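Local coordinates for kinesin-like protein KIF19 (PDB 5GSZ) that walks toward microtubule plus ends on ATP hydrolysis and depolymerizes microtubules at ciliary tips, regulating the length of motile cilia, and is represented here by its kinesin motor domain, at residues V146-L151 / Q197-G202; I33-D38 / V43-M48; G91-Y96 / R133-T138. One frame throughout, in Å; residues are numbered along the deposited sequence.

Interaction 1: residues V146-L151 / Q197-G202; sequences VSMSYL and QLLMKG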
loop_
_atom_site.group_PDB
_atom_site.type_symbol
_atom_site.label_atom_id
_atom_site.label_comp_id
_atom_site.label_asym_id
_atom_site.label_seq_id
_atom_site.Cartn_x
_atom_site.Cartn_y
_atom_site.Cartn_z
ATOM N N VAL A 146 11.354 -18.129 -6.160
ATOM C CA VAL A 146 10.439 -17.199 -5.515
ATOM C C VAL A 146 10.686 -17.228 -4.021
ATOM O O VAL A 146 10.628 -18.298 -3.407
ATOM C CB VAL A 146 8.973 -17.552 -5.795
ATOM C CG1 VAL A 146 8.082 -16.475 -5.229
ATOM C CG2 VAL A 146 8.744 -17.741 -7.253
ATOM N N SER A 147 10.935 -16.058 -3.438
ATOM C CA SER A 147 10.932 -15.885 -1.993
ATOM C C SER A 147 10.063 -14.690 -1.620
ATOM O O SER A 147 9.919 -13.745 -2.402
ATOM C CB SER A 147 12.343 -15.686 -1.462
ATOM O OG SER A 147 12.898 -14.510 -2.020
ATOM N N MET A 148 9.477 -14.738 -0.419
ATOM C CA MET A 148 8.728 -13.602 0.111
ATOM C C MET A 148 9.106 -13.344 1.557
ATOM O O MET A 148 9.433 -14.264 2.307
ATOM C CB MET A 148 7.216 -13.797 0.047
ATOM C CG MET A 148 6.748 -14.985 0.814
ATOM S SD MET A 148 4.958 -15.098 0.860
ATOM C CE MET A 148 4.592 -14.400 2.463
ATOM N N SER A 149 9.047 -12.078 1.942
ATOM C CA SER A 149 9.273 -11.675 3.317
ATOM C C SER A 149 8.143 -10.765 3.748
ATOM O O SER A 149 7.427 -10.204 2.918
ATOM C CB SER A 149 10.602 -10.960 3.485
ATOM O OG SER A 149 11.653 -11.831 3.164
ATOM N N TYR A 150 8.009 -10.595 5.058
ATOM C CA TYR A 150 6.915 -9.794 5.605
ATOM C C TYR A 150 7.435 -9.092 6.852
ATOM O O TYR A 150 7.673 -9.739 7.871
ATOM C CB TYR A 150 5.716 -10.680 5.910
ATOM C CG TYR A 150 4.438 -9.963 6.212
ATOM C CD1 TYR A 150 4.023 -8.886 5.449
ATOM C CD2 TYR A 150 3.603 -10.406 7.241
ATOM C CE1 TYR A 150 2.802 -8.227 5.731
ATOM C CE2 TYR A 150 2.391 -9.778 7.516
ATOM C CZ TYR A 150 1.998 -8.697 6.764
ATOM O OH TYR A 150 0.814 -8.085 7.051
ATOM N N LEU A 151 7.610 -7.777 6.772
ATOM C CA LEU A 151 8.291 -7.029 7.818
ATOM C C LEU A 151 7.427 -5.855 8.280
ATOM O O LEU A 151 6.474 -5.452 7.603
ATOM C CB LEU A 151 9.659 -6.547 7.319
ATOM C CG LEU A 151 9.587 -5.597 6.127
ATOM C CD1 LEU A 151 10.065 -4.207 6.491
ATOM C CD2 LEU A 151 10.336 -6.162 4.956
ATOM N N GLN A 197 -2.289 -18.236 6.470
ATOM C CA GLN A 197 -2.049 -18.428 7.894
ATOM C C GLN A 197 -0.754 -17.743 8.318
ATOM O O GLN A 197 -0.705 -17.102 9.378
ATOM C CB GLN A 197 -2.033 -19.919 8.235
ATOM N N LEU A 198 0.293 -17.844 7.486
ATOM C CA LEU A 198 1.537 -17.130 7.753
ATOM C C LEU A 198 1.279 -15.645 7.943
ATOM O O LEU A 198 1.671 -15.054 8.955
ATOM C CB LEU A 198 2.523 -17.330 6.606
ATOM C CG LEU A 198 3.344 -18.605 6.633
ATOM C CD1 LEU A 198 4.212 -18.723 5.399
ATOM C CD2 LEU A 198 4.189 -18.622 7.869
ATOM N N LEU A 199 0.608 -15.034 6.960
ATOM C CA LEU A 199 0.394 -13.592 6.949
ATOM C C LEU A 199 -0.579 -13.149 8.027
ATOM O O LEU A 199 -0.445 -12.037 8.544
ATOM C CB LEU A 199 -0.098 -13.153 5.576
ATOM C CG LEU A 199 0.913 -13.439 4.477
ATOM C CD1 LEU A 199 0.420 -12.968 3.120
ATOM C CD2 LEU A 199 2.247 -12.815 4.847
ATOM N N MET A 200 -1.561 -13.991 8.374
ATOM C CA MET A 200 -2.452 -13.663 9.482
ATOM C C MET A 200 -1.677 -13.603 10.793
ATOM O O MET A 200 -1.729 -12.604 11.512
ATOM C CB MET A 200 -3.591 -14.676 9.575
ATOM C CG MET A 200 -4.730 -14.541 8.553
ATOM S SD MET A 200 -5.726 -13.034 8.591
ATOM C CE MET A 200 -6.403 -13.035 10.255
ATOM N N LYS A 201 -0.926 -14.658 11.107
ATOM C CA LYS A 201 -0.170 -14.692 12.359
ATOM C C LYS A 201 0.908 -13.614 12.393
ATOM O O LYS A 201 1.128 -12.980 13.440
ATOM C CB LYS A 201 0.458 -16.074 12.559
ATOM N N GLY A 202 1.602 -13.405 11.261
ATOM C CA GLY A 202 2.616 -12.367 11.200
ATOM C C GLY A 202 2.040 -10.979 11.392
ATOM O O GLY A 202 2.716 -10.076 11.901
#
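With CG of Tyr150 turned anti to the backbone N (chi1 -168°) and CG of Leu199 anti to its own carbonyl carbon (chi1 -62°), the tyrosine ring and the leucine's CD2 branch come together between strand 142-154 and helix 192-203. This is helix-on-sheet packing in the kinesin motor domain, a P-loop NTPase fold: the helix lies against the large mixed sheet, and the two segments run nearly parallel, their axes 9.9 Å apart at an angle of 18°. The contact is a CH-pi interaction. Leu199 CD2 sits over one face of the Tyr150 ring, 4.0 Å from its centroid and offset toward the rim beside CD2 and CG. The same methyl is met from the strand's other inward-facing residue, as Met148 reaches toward it tip to tip, its CE 3.7 Å from Leu199 CD2. One leucine methyl thus touches both the methionine methyl and the ring. Helix 123-136 adds to the apolar cluster, Leu128 touching Met148 and Tyr124 touching Leu199. At the far end of the ring the phenol is not left without a polar mate in this buried setting, because Tyr150 OH is hydrogen-bonded to Asn203 OD1 just past the segment. Beyond Leu199 the helix backbone itself meets the ring, where the absence of a side chain at Gly202 lets its carbonyl carbon C come to 4.1 Å from Tyr150 CE2.

Interaction 2: residues I33-D38 / V43-M48; sequences IAHKMD and VLMDPM
Ile33 and Leu44 lie side by side and point the same way, CD1 to CD1 at 4.1 Å, across an antiparallel beta hairpin formed by strands 34-36 and 41-45. The isoleucine's CD1 also meets Pro47 CD at 4.0 Å, while its CB packs on the CB of Met45. With an alanine in place of Ile33, Leu44 and Pro47 are likely to be left without the methyl that lies against both. Strand 41-45 pairs on its other side with strand 62-66, so the hairpin is part of a small three-stranded antiparallel sheet, with Phe330 of helix 330-340 against Ile33 and Leu44. On the face that carries His35 and Val43, the Met45 chain bends at chi3 (-70°) and brings CE obliquely to the His35 ring, 3.4 Å from CE1. Farther along, Met37 crosses Val43 at a slant, its CG touching both valine methyls.

Three backbone bonds set the register: two link the hydrogen-bonded pair His35 and Val43, and past the non-hydrogen-bonded pair Ala34-Leu44, Met45 N donates to Ile33 O at 2.7 Å. The side chains add apolar and sulfur-aromatic packing without a polar bond of their own across the strands.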
loop_
_atom_site.group_PDB
_atom_site.type_symbol
_atom_site.label_atom_id
_atom_site.label_comp_id
_atom_site.label_asym_id
_atom_site.label_seq_id
_atom_site.Cartn_x
_atom_site.Cartn_y
_atom_site.Cartn_z
ATOM N N ILE A 33 -22.230 10.575 2.506
ATOM C CA ILE A 33 -21.813 11.772 1.789
ATOM C C ILE A 33 -20.793 11.416 0.712
ATOM O O ILE A 33 -20.412 12.257 -0.107
ATOM C CB ILE A 33 -21.241 12.811 2.766
ATOM C CG1 ILE A 33 -19.928 12.301 3.376
ATOM C CG2 ILE A 33 -22.266 13.153 3.851
ATOM C CD1 ILE A 33 -19.210 13.333 4.151
ATOM N N ALA A 34 -20.333 10.172 0.702
ATOM C CA ALA A 34 -19.443 9.693 -0.344
ATOM C C ALA A 34 -20.233 8.775 -1.257
ATOM O O ALA A 34 -20.949 7.888 -0.778
ATOM C CB ALA A 34 -18.227 8.966 0.237
ATOM N N HIS A 35 -20.105 8.989 -2.565
ATOM C CA HIS A 35 -20.892 8.257 -3.549
ATOM C C HIS A 35 -20.059 7.974 -4.786
ATOM O O HIS A 35 -19.597 8.898 -5.461
ATOM C CB HIS A 35 -22.168 9.026 -3.917
ATOM C CG HIS A 35 -23.217 8.974 -2.848
ATOM N ND1 HIS A 35 -23.290 9.899 -1.829
ATOM C CD2 HIS A 35 -24.203 8.075 -2.612
ATOM C CE1 HIS A 35 -24.293 9.589 -1.026
ATOM N NE2 HIS A 35 -24.865 8.489 -1.483
ATOM N N LYS A 36 -19.857 6.695 -5.067
ATOM C CA LYS A 36 -19.356 6.277 -6.366
ATOM C C LYS A 36 -20.421 6.606 -7.399
ATOM O O LYS A 36 -21.514 6.033 -7.373
ATOM C CB LYS A 36 -19.035 4.787 -6.348
ATOM C CG LYS A 36 -18.773 4.202 -7.696
ATOM C CD LYS A 36 -17.989 2.931 -7.562
ATOM C CE LYS A 36 -17.552 2.427 -8.917
ATOM N NZ LYS A 36 -18.512 1.418 -9.430
ATOM N N MET A 37 -20.126 7.563 -8.272
ATOM C CA MET A 37 -21.079 8.046 -9.260
ATOM C C MET A 37 -20.931 7.357 -10.596
ATOM O O MET A 37 -21.733 7.598 -11.499
ATOM C CB MET A 37 -20.918 9.555 -9.459
ATOM C CG MET A 37 -21.353 10.398 -8.276
ATOM S SD MET A 37 -23.027 9.974 -7.754
ATOM C CE MET A 37 -23.918 10.155 -9.305
ATOM N N ASP A 38 -19.971 6.455 -10.709
ATOM C CA ASP A 38 -19.265 6.250 -11.959
ATOM C C ASP A 38 -18.134 5.281 -11.655
ATOM O O ASP A 38 -17.754 5.125 -10.492
ATOM C CB ASP A 38 -18.776 7.614 -12.468
ATOM C CG ASP A 38 -17.866 7.522 -13.661
ATOM O OD1 ASP A 38 -17.693 6.415 -14.206
ATOM O OD2 ASP A 38 -17.324 8.582 -14.060
ATOM N N VAL A 43 -17.997 11.395 -5.622
ATOM C CA VAL A 43 -18.296 12.757 -5.189
ATOM C C VAL A 43 -18.426 12.772 -3.677
ATOM O O VAL A 43 -18.832 11.786 -3.053
ATOM C CB VAL A 43 -19.564 13.343 -5.854
ATOM C CG1 VAL A 43 -19.397 13.393 -7.363
ATOM C CG2 VAL A 43 -20.789 12.544 -5.468
ATOM N N LEU A 44 -18.063 13.904 -3.090
ATOM C CA LEU A 44 -18.034 14.081 -1.639
ATOM C C LEU A 44 -18.969 15.230 -1.268
ATOM O O LEU A 44 -18.610 16.408 -1.407
ATOM C CB LEU A 44 -16.616 14.350 -1.145
ATOM C CG LEU A 44 -16.492 14.425 0.369
ATOM C CD1 LEU A 44 -16.677 13.034 0.947
ATOM C CD2 LEU A 44 -15.149 14.983 0.768
ATOM N N MET A 45 -20.161 14.875 -0.793
ATOM C CA MET A 45 -21.112 15.869 -0.327
ATOM C C MET A 45 -20.625 16.500 0.970
ATOM O O MET A 45 -20.038 15.844 1.835
ATOM C CB MET A 45 -22.496 15.244 -0.132
ATOM C CG MET A 45 -23.099 14.692 -1.415
ATOM S SD MET A 45 -24.875 14.325 -1.352
ATOM C CE MET A 45 -24.953 12.886 -0.278
ATOM N N ASP A 46 -20.862 17.792 1.087
ATOM C CA ASP A 46 -20.557 18.515 2.300
ATOM C C ASP A 46 -21.762 18.411 3.226
ATOM O O ASP A 46 -22.867 18.805 2.828
ATOM C CB ASP A 46 -20.241 19.969 1.962
ATOM C CG ASP A 46 -19.469 20.687 3.051
ATOM O OD1 ASP A 46 -19.576 20.309 4.235
ATOM O OD2 ASP A 46 -18.709 21.622 2.702
ATOM N N PRO A 47 -21.627 17.832 4.429
ATOM C CA PRO A 47 -22.688 17.986 5.435
ATOM C C PRO A 47 -22.688 19.416 5.949
ATOM O O PRO A 47 -21.898 20.237 5.477
ATOM C CB PRO A 47 -22.287 16.989 6.524
ATOM C CG PRO A 47 -20.791 16.944 6.417
ATOM C CD PRO A 47 -20.485 17.061 4.945
ATOM N N MET A 48 -23.528 19.757 6.915
ATOM C CA MET A 48 -23.489 21.113 7.434
ATOM C C MET A 48 -23.483 21.079 8.959
ATOM O O MET A 48 -23.651 20.028 9.582
ATOM C CB MET A 48 -24.649 21.946 6.864
ATOM C CG MET A 48 -24.681 22.015 5.303
ATOM S SD MET A 48 -23.229 22.758 4.482
ATOM C CE MET A 48 -23.698 22.862 2.752
#

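Interaction 3: residues G91-Y96 / R133-T138; sequences GVISGY and RAIEET
Ile93 CA and Ile135 CA lie 7.4 Å apart where the last turn of helix 89-93 meets the C-terminal part of helix 123-136, two helices of the kinesin motor domain that pack beside each other next to strand 142-154 of the central sheet. Just after Ile93 the first helix closes in a Schellman motif, in which Gly95 takes a positive phi of 102° and the chain folds back on the last turn, Tyr96 N bonding to Gly91 O and Gly95 N to Val92 O. A side chain at Gly95 would be jammed against the carbonyl oxygen of Ser94, which accounts for glycine at this turn.

Nearly all of the contact is carried by Ile93. Its CG1 stands between the backbone N and the carbonyl carbon (chi1 58°), while CG2 lies beside the backbone N, and the two branches part to different partners. CD1, at the end of the longer branch, meets the Ala134 methyl, CB, at 3.8 Å, and the small alanine lets the isoleucine come close to the helix backbone. Ile93 CG2 approaches Ile135 CG1 at 4.0 Å, the two side chains slanting past one another. Tyr144 of strand 142-154 touches both isoleucines and so closes the group from the sheet. The interface is small and wholly apolar between the segments, with no hydrogen bond across it.

The hydrogen bonding lies instead within segment 133-138, where the Thr138 hydroxyl turns back on Ala134. Thr138 OG1, which is also hydrogen-bonded to Tyr144 OH, donates to Ala134 O at 2.9 Å, in the plane of that carbonyl.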
loop_
_atom_site.group_PDB
_atom_site.type_symbol
_atom_site.label_atom_id
_atom_site.label_comp_id
_atom_site.label_asym_id
_atom_site.label_seq_id
_atom_site.Cartn_x
_atom_site.Cartn_y
_atom_site.Cartn_z
ATOM N N GLY A 91 4.801 -8.544 -15.568
ATOM C CA GLY A 91 6.046 -7.796 -15.512
ATOM C C GLY A 91 6.971 -8.256 -14.399
ATOM O O GLY A 91 8.198 -8.253 -14.556
ATOM N N VAL A 92 6.405 -8.656 -13.258
ATOM C CA VAL A 92 7.249 -8.989 -12.121
ATOM C C VAL A 92 8.067 -10.237 -12.412
ATOM O O VAL A 92 9.255 -10.309 -12.080
ATOM C CB VAL A 92 6.407 -9.131 -10.840
ATOM C CG1 VAL A 92 7.240 -9.704 -9.716
ATOM C CG2 VAL A 92 5.869 -7.767 -10.424
ATOM N N ILE A 93 7.465 -11.238 -13.045
ATOM C CA ILE A 93 8.250 -12.435 -13.298
ATOM C C ILE A 93 9.187 -12.223 -14.478
ATOM O O ILE A 93 10.161 -12.959 -14.624
ATOM C CB ILE A 93 7.342 -13.661 -13.491
ATOM C CG1 ILE A 93 6.370 -13.463 -14.637
ATOM C CG2 ILE A 93 6.527 -13.941 -12.243
ATOM C CD1 ILE A 93 5.524 -14.705 -14.840
ATOM N N SER A 94 8.941 -11.201 -15.286
ATOM C CA SER A 94 9.792 -10.815 -16.401
ATOM C C SER A 94 10.971 -9.953 -15.983
ATOM O O SER A 94 11.748 -9.546 -16.855
ATOM C CB SER A 94 8.969 -10.050 -17.436
ATOM O OG SER A 94 7.953 -10.882 -17.968
ATOM N N GLY A 95 11.096 -9.629 -14.693
ATOM C CA GLY A 95 12.174 -8.801 -14.196
ATOM C C GLY A 95 11.831 -7.353 -13.913
ATOM O O GLY A 95 12.714 -6.598 -13.485
ATOM N N TYR A 96 10.595 -6.932 -14.119
ATOM C CA TYR A 96 10.258 -5.560 -13.782
ATOM C C TYR A 96 9.789 -5.472 -12.327
ATOM O O TYR A 96 9.399 -6.471 -11.711
ATOM C CB TYR A 96 9.214 -5.022 -14.759
ATOM C CG TYR A 96 9.802 -4.810 -16.138
ATOM C CD1 TYR A 96 10.042 -5.882 -16.999
ATOM C CD2 TYR A 96 10.184 -3.540 -16.559
ATOM C CE1 TYR A 96 10.600 -5.680 -18.263
ATOM C CE2 TYR A 96 10.740 -3.327 -17.809
ATOM C CZ TYR A 96 10.949 -4.399 -18.658
ATOM O OH TYR A 96 11.512 -4.189 -19.905
ATOM N N ARG A 133 0.661 -19.457 -10.763
ATOM C CA ARG A 133 0.105 -19.952 -12.020
ATOM C C ARG A 133 0.909 -19.447 -13.212
ATOM O O ARG A 133 1.352 -20.235 -14.057
ATOM C CB ARG A 133 -1.357 -19.532 -12.157
ATOM C CG ARG A 133 -2.302 -20.288 -11.260
ATOM C CD ARG A 133 -3.734 -20.026 -11.659
ATOM N NE ARG A 133 -4.631 -20.736 -10.765
ATOM C CZ ARG A 133 -5.154 -20.208 -9.666
ATOM N NH1 ARG A 133 -4.883 -18.942 -9.342
ATOM N NH2 ARG A 133 -5.960 -20.939 -8.903
ATOM N N ALA A 134 1.081 -18.127 -13.307
ATOM C CA ALA A 134 1.907 -17.538 -14.352
ATOM C C ALA A 134 3.291 -18.169 -14.404
ATOM O O ALA A 134 3.878 -18.294 -15.487
ATOM C CB ALA A 134 2.027 -16.031 -14.126
ATOM N N ILE A 135 3.826 -18.578 -13.253
ATOM C CA ILE A 135 5.145 -19.195 -13.243
ATOM C C ILE A 135 5.095 -20.587 -13.860
ATOM O O ILE A 135 6.002 -20.976 -14.606
ATOM C CB ILE A 135 5.720 -19.216 -11.815
ATOM C CG1 ILE A 135 6.280 -17.837 -11.464
ATOM C CG2 ILE A 135 6.799 -20.272 -11.670
ATOM C CD1 ILE A 135 6.820 -17.759 -10.087
ATOM N N GLU A 136 4.034 -21.356 -13.589
ATOM C CA GLU A 136 3.984 -22.696 -14.163
ATOM C C GLU A 136 3.554 -22.674 -15.631
ATOM O O GLU A 136 4.034 -23.494 -16.425
ATOM C CB GLU A 136 3.077 -23.612 -13.333
ATOM C CG GLU A 136 3.181 -25.071 -13.764
ATOM C CD GLU A 136 4.535 -25.734 -13.412
ATOM O OE1 GLU A 136 4.984 -25.653 -12.236
ATOM O OE2 GLU A 136 5.159 -26.330 -14.331
ATOM N N GLU A 137 2.699 -21.730 -16.030
ATOM C CA GLU A 137 2.361 -21.652 -17.446
ATOM C C GLU A 137 3.547 -21.245 -18.303
ATOM O O GLU A 137 3.439 -21.295 -19.527
ATOM C CB GLU A 137 1.201 -20.677 -17.676
ATOM N N THR A 138 4.665 -20.823 -17.699
ATOM C CA THR A 138 5.865 -20.487 -18.453
ATOM C C THR A 138 7.093 -21.293 -18.040
ATOM O O THR A 138 8.186 -21.027 -18.545
ATOM C CB THR A 138 6.172 -18.983 -18.339
ATOM O OG1 THR A 138 6.304 -18.613 -16.962
ATOM C CG2 THR A 138 5.060 -18.163 -18.962
#

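In the fold
Interactions 1 and 3 are neighbours, their centres 20 Å apart, and meet directly where Val146 CG2 packs on Ile135 CD1. Helix 123-136 serves both: its C-terminal part packs in interaction 3, while its body covers interaction 1. Interaction 2 stands apart in a separate small sheet, on the opposite side of the chain's centre from interaction 1, with nearest atoms about 26 Å from it. Interaction 1 comes nearest the nucleotide site: the Tyr150 side chain lies about 6 Å from that of Thr111 in the ADP pocket, about 9 Å from the magnesium ion and about 10 Å from ADP. The Ala34 side chain of interaction 2 is about 12 Å from ADP; interaction 3 lies away from the nucleotide site.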